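Local coordinates for putative ferredoxin (Hydrogenobacter thermophilus, PDB 7M1O), which binds a single [4Fe-4S] cluster and, as a small ferredoxin, probably serves as an electron carrier, at residues Cys15-Cys18 against Tyr19-Pro23; Lys56-Thr59 against Asp60-Pro63. All coordinates share one frame; numbering follows the deposited sequence.

How the interactions relate
Both interactions are local contacts along a helix and the loop residues next to it, and they come in series along the chain. Interaction 1 is built around helix 17-21 and interaction 2 around the end of helix 52-61. Their centres are about 10 Å apart, and both reach the same [4Fe-4S] cluster. Residues 15-23 supply two cysteine ligands and residues 56-63 a third; Cys12 completes the set. The two helices also touch directly. Arg21 NH2 makes a salt bridge to Glu61 OE1 at 2.8 Å, and Arg21 CG packs on Val58 CG1. Leu17 CD2 meets Glu61 CB. The cluster is therefore held between two parts of the chain that are far apart in sequence.

Interaction 1: residues Cys15-Cys18 against Tyr19-Pro23; sequences CELC and YDRVP. With SF4 (iron/sulfur cluster), chain C.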
loop_
_atom_site.group_PDB
_atom_site.type_symbol
_atom_site.label_atom_id
_atom_site.label_comp_id
_atom_site.label_asym_id
_atom_site.label_seq_id
_atom_site.Cartn_x
_atom_site.Cartn_y
_atom_site.Cartn_z
ATOM N N CYS A 15 2.405 -1.658 11.496
ATOM C CA CYS A 15 3.354 -2.757 11.631
ATOM C C CYS A 15 4.616 -2.540 10.790
ATOM O O CYS A 15 5.602 -3.259 10.946
ATOM C CB CYS A 15 2.687 -4.072 11.238
ATOM S SG CYS A 15 2.708 -4.393 9.475
ATOM N N GLU A 16 4.559 -1.557 9.893
ATOM C CA GLU A 16 5.707 -1.098 9.102
ATOM C C GLU A 16 6.111 -2.036 7.962
ATOM O O GLU A 16 7.104 -1.782 7.281
ATOM C CB GLU A 16 6.931 -0.862 10.003
ATOM C CG GLU A 16 6.650 -0.032 11.254
ATOM C CD GLU A 16 7.914 0.493 11.923
ATOM O OE1 GLU A 16 9.011 0.354 11.341
ATOM O OE2 GLU A 16 7.809 1.053 13.035
ATOM N N LEU A 17 5.346 -3.098 7.732
ATOM C CA LEU A 17 5.737 -4.090 6.733
ATOM C C LEU A 17 5.738 -3.519 5.319
ATOM O O LEU A 17 6.723 -3.653 4.595
ATOM C CB LEU A 17 4.813 -5.308 6.786
ATOM C CG LEU A 17 5.145 -6.418 5.780
ATOM C CD1 LEU A 17 6.528 -7.003 6.045
ATOM C CD2 LEU A 17 4.089 -7.512 5.815
ATOM N N CYS A 18 4.639 -2.884 4.925
ATOM C CA CYS A 18 4.473 -2.471 3.534
ATOM C C CYS A 18 5.487 -1.414 3.105
ATOM O O CYS A 18 6.057 -1.517 2.015
ATOM C CB CYS A 18 3.053 -1.955 3.294
ATOM S SG CYS A 18 2.544 -0.594 4.357
ATOM N N TYR A 19 5.732 -0.406 3.940
ATOM C CA TYR A 19 6.620 0.673 3.516
ATOM C C TYR A 19 8.084 0.378 3.827
ATOM O O TYR A 19 8.968 1.095 3.366
ATOM C CB TYR A 19 6.205 2.024 4.117
ATOM C CG TYR A 19 5.943 2.107 5.607
ATOM C CD1 TYR A 19 4.646 2.237 6.086
ATOM C CD2 TYR A 19 6.984 2.132 6.527
ATOM C CE1 TYR A 19 4.389 2.349 7.434
ATOM C CE2 TYR A 19 6.735 2.244 7.886
ATOM C CZ TYR A 19 5.432 2.357 8.330
ATOM O OH TYR A 19 5.162 2.468 9.674
ATOM N N ASP A 20 8.345 -0.684 4.582
ATOM C CA ASP A 20 9.704 -1.199 4.691
ATOM C C ASP A 20 10.038 -2.043 3.465
ATOM O O ASP A 20 11.130 -1.948 2.908
ATOM C CB ASP A 20 9.886 -2.037 5.955
ATOM C CG ASP A 20 11.299 -2.566 6.091
ATOM O OD1 ASP A 20 12.236 -1.741 6.116
ATOM O OD2 ASP A 20 11.477 -3.801 6.141
ATOM N N ARG A 21 9.082 -2.873 3.057
ATOM C CA ARG A 21 9.283 -3.816 1.963
ATOM C C ARG A 21 9.228 -3.129 0.602
ATOM O O ARG A 21 10.068 -3.380 -0.262
ATOM C CB ARG A 21 8.228 -4.922 2.029
ATOM C CG ARG A 21 8.295 -5.954 0.903
ATOM C CD ARG A 21 9.231 -7.102 1.236
ATOM N NE ARG A 21 8.761 -7.868 2.388
ATOM C CZ ARG A 21 7.711 -8.684 2.368
ATOM N NH1 ARG A 21 7.003 -8.846 1.257
ATOM N NH2 ARG A 21 7.361 -9.337 3.468
ATOM N N VAL A 22 8.229 -2.274 0.415
ATOM C CA VAL A 22 7.998 -1.627 -0.873
ATOM C C VAL A 22 7.927 -0.111 -0.705
ATOM O O VAL A 22 6.861 0.489 -0.853
ATOM C CB VAL A 22 6.696 -2.140 -1.532
ATOM C CG1 VAL A 22 6.611 -1.680 -2.983
ATOM C CG2 VAL A 22 6.624 -3.659 -1.458
ATOM N N PRO A 23 9.071 0.518 -0.393
ATOM C CA PRO A 23 9.115 1.975 -0.232
ATOM C C PRO A 23 8.791 2.713 -1.531
ATOM O O PRO A 23 8.509 3.909 -1.503
ATOM C CB PRO A 23 10.557 2.240 0.211
ATOM C CG PRO A 23 11.331 1.064 -0.269
ATOM C CD PRO A 23 10.391 -0.100 -0.181
HETATM FE FE1 SF4 C . -0.366 -0.851 8.108
HETATM FE FE2 SF4 C . -0.794 -3.167 6.721
HETATM FE FE3 SF4 C . 1.397 -2.928 8.332
HETATM FE FE4 SF4 C . 1.259 -1.492 6.009
HETATM S S1 SF4 C . 1.349 -3.758 6.212
HETATM S S2 SF4 C . 1.911 -0.727 8.054
HETATM S S3 SF4 C . -0.978 -1.042 5.922
HETATM S S4 SF4 C . -0.788 -2.909 8.985
#
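Tyr19 folds its ring back over Glu16. Its CG sits between the backbone N and the carbonyl carbon (chi1 50°), which turns the ring toward the preceding loop. Glu16 CA lies over one ring face, 4.0 Å from the Tyr19 ring centroid, in a CH-pi contact. Glu16 CG reaches the phenol end, 3.3 Å from Tyr19 OH. The Glu16 carboxylate plane is 25° from the ring plane. Cys18 SG approaches the ring obliquely as a sulfur-aromatic contact, 5.0 Å from the Tyr19 centroid. Cluster sulfide S2 lies close to Tyr19 CE1. The hydroxyl is hydrogen-bonded to Gly32 O, which anchors the far end of the ring. With an alanine in place of Tyr19, Gly32 O is likely to lose its phenol partner, and Glu16 CA and the cluster near S2 the ring beside them.

Asp20 N donates to Glu16 O at 3.2 Å and so closes the first helical turn. Glu16 is the N-cap residue. Next, Arg21 N donates to Leu17 O at 2.9 Å. The Arg21 side chain leaves with CG anti to the backbone N (chi1 178°), then bends about the CB-CG and CG-CD bonds. It runs beside Leu17, and Arg21 NH2 comes 3.6 Å from Leu17 CD1. The same NH2 makes a salt bridge to Glu61 of helix 52-61. Val22 N donates to Cys18 O at 2.8 Å; Val22 is the first residue after the helix to leave helical geometry.

Within residues 15-18, Leu17 N donates to the thiolate Cys15 SG at 3.4 Å. This N-H...S bond would be expected to draw charge from the sulfur. Cys15 SG binds iron FE3 and Cys18 SG binds iron FE4. Together with Cys12 they form the CxxCxxC ligand motif of [4Fe-4S] ferredoxins.

Interaction 2: residues Lys56-Thr59 against Asp60-Pro63; sequences KEVT and DECP. With SF4 (iron/sulfur cluster), chain C.
Val58 O accepts from Cys62 N at 2.8 Å, the last of the i to i+4 bonds that close helix 52-61 before its cluster cysteine. This is the Cys-Pro element of [4Fe-4S] ferredoxins, in which a cysteine remote from the CxxCxxC group supplies the fourth ligand. Val58 O is shared. It also takes a weak bond from Glu61 N, which makes a second weak bond to Glu57 O. The N-H of Glu61 is thus split between two carbonyls, and both bonds are well off straight. Two residues earlier, Asp60 N donates to Lys56 O at 3.3 Å.

The Asp60 carboxylate turns back along the helix, where OD2 and Lys56 O, both acceptors, merely lie near each other. The Glu61 side chain also folds back, and its CG lies 3.2 Å from Glu57 O. Glu61 CG is anti to its carbonyl carbon (chi1 -72°), which brings the chain alongside Glu57. The carboxylate has two partners. OE1 takes the salt bridge from Arg21 of helix 17-21, and OE2 accepts from a water at 2.6 Å. The same water donates weakly to Glu57 OE1, so it bridges two carboxylates, and probably eases the repulsion between them. Thr59 OG1 is hydrogen-bonded to Val55 O and to Thr69 OG1, which ties the helix to strand 67-71.

Beyond the helix, Pro63 CD rests near cluster sulfide S4, at 3.9 Å. Cys62 SG, anti to its backbone N (chi1 173°), binds iron FE2 at 2.3 Å.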
loop_
_atom_site.group_PDB
_atom_site.type_symbol
_atom_site.label_atom_id
_atom_site.label_comp_id
_atom_site.label_asym_id
_atom_site.label_seq_id
_atom_site.Cartn_x
_atom_site.Cartn_y
_atom_site.Cartn_z
ATOM N N LYS A 56 1.305 -7.132 -4.554
ATOM C CA LYS A 56 0.336 -8.199 -4.331
ATOM C C LYS A 56 0.726 -9.036 -3.118
ATOM O O LYS A 56 -0.138 -9.506 -2.377
ATOM C CB LYS A 56 0.209 -9.090 -5.571
ATOM C CG LYS A 56 -0.567 -8.443 -6.714
ATOM C CD LYS A 56 -0.778 -9.399 -7.879
ATOM C CE LYS A 56 -1.969 -10.313 -7.642
ATOM N NZ LYS A 56 -2.231 -11.204 -8.808
ATOM N N GLU A 57 2.028 -9.210 -2.912
ATOM C CA GLU A 57 2.523 -9.972 -1.772
ATOM C C GLU A 57 2.242 -9.268 -0.447
ATOM O O GLU A 57 1.710 -9.881 0.478
ATOM C CB GLU A 57 4.023 -10.238 -1.917
ATOM C CG GLU A 57 4.351 -11.383 -2.863
ATOM C CD GLU A 57 5.835 -11.513 -3.137
ATOM O OE1 GLU A 57 6.637 -10.933 -2.373
ATOM O OE2 GLU A 57 6.200 -12.193 -4.119
ATOM N N VAL A 58 2.591 -7.988 -0.344
ATOM C CA VAL A 58 2.375 -7.260 0.905
ATOM C C VAL A 58 0.887 -7.087 1.182
ATOM O O VAL A 58 0.475 -6.953 2.332
ATOM C CB VAL A 58 3.047 -5.873 0.900
ATOM C CG1 VAL A 58 4.550 -6.014 0.757
ATOM C CG2 VAL A 58 2.477 -4.993 -0.203
ATOM N N THR A 59 0.084 -7.079 0.122
ATOM C CA THR A 59 -1.365 -7.014 0.264
ATOM C C THR A 59 -1.877 -8.246 1.010
ATOM O O THR A 59 -2.743 -8.139 1.881
ATOM C CB THR A 59 -2.059 -6.907 -1.110
ATOM O OG1 THR A 59 -1.662 -5.689 -1.754
ATOM C CG2 THR A 59 -3.577 -6.925 -0.960
ATOM N N ASP A 60 -1.335 -9.412 0.670
ATOM C CA ASP A 60 -1.708 -10.653 1.343
ATOM C C ASP A 60 -1.074 -10.745 2.728
ATOM O O ASP A 60 -1.587 -11.439 3.608
ATOM C CB ASP A 60 -1.291 -11.869 0.513
ATOM C CG ASP A 60 -2.093 -12.012 -0.767
ATOM O OD1 ASP A 60 -3.197 -11.433 -0.860
ATOM O OD2 ASP A 60 -1.619 -12.718 -1.682
ATOM N N GLU A 61 0.038 -10.045 2.915
ATOM C CA GLU A 61 0.819 -10.158 4.142
ATOM C C GLU A 61 0.432 -9.121 5.192
ATOM O O GLU A 61 0.743 -9.291 6.368
ATOM C CB GLU A 61 2.308 -10.039 3.825
ATOM C CG GLU A 61 2.876 -11.261 3.120
ATOM C CD GLU A 61 4.280 -11.040 2.594
ATOM O OE1 GLU A 61 4.756 -9.886 2.613
ATOM O OE2 GLU A 61 4.909 -12.025 2.158
ATOM N N CYS A 62 -0.239 -8.053 4.772
ATOM C CA CYS A 62 -0.706 -7.042 5.716
ATOM C C CYS A 62 -1.556 -7.701 6.802
ATOM O O CYS A 62 -2.569 -8.331 6.495
ATOM C CB CYS A 62 -1.512 -5.958 5.004
ATOM S SG CYS A 62 -2.296 -4.774 6.132
ATOM N N PRO A 63 -1.146 -7.565 8.075
ATOM C CA PRO A 63 -1.838 -8.272 9.159
ATOM C C PRO A 63 -3.264 -7.784 9.401
ATOM O O PRO A 63 -4.065 -8.523 9.968
ATOM C CB PRO A 63 -0.957 -7.982 10.377
ATOM C CG PRO A 63 -0.315 -6.684 10.069
ATOM C CD PRO A 63 -0.062 -6.708 8.591
HETATM FE FE1 SF4 C . -0.366 -0.851 8.108
HETATM FE FE2 SF4 C . -0.794 -3.167 6.721
HETATM FE FE3 SF4 C . 1.397 -2.928 8.332
HETATM FE FE4 SF4 C . 1.259 -1.492 6.009
HETATM S S1 SF4 C . 1.349 -3.758 6.212
HETATM S S2 SF4 C . 1.911 -0.727 8.054
HETATM S S3 SF4 C . -0.978 -1.042 5.922
HETATM S S4 SF4 C . -0.788 -2.909 8.985
HETATM O O HOH W 1 6.034 -12.879 -0.075
#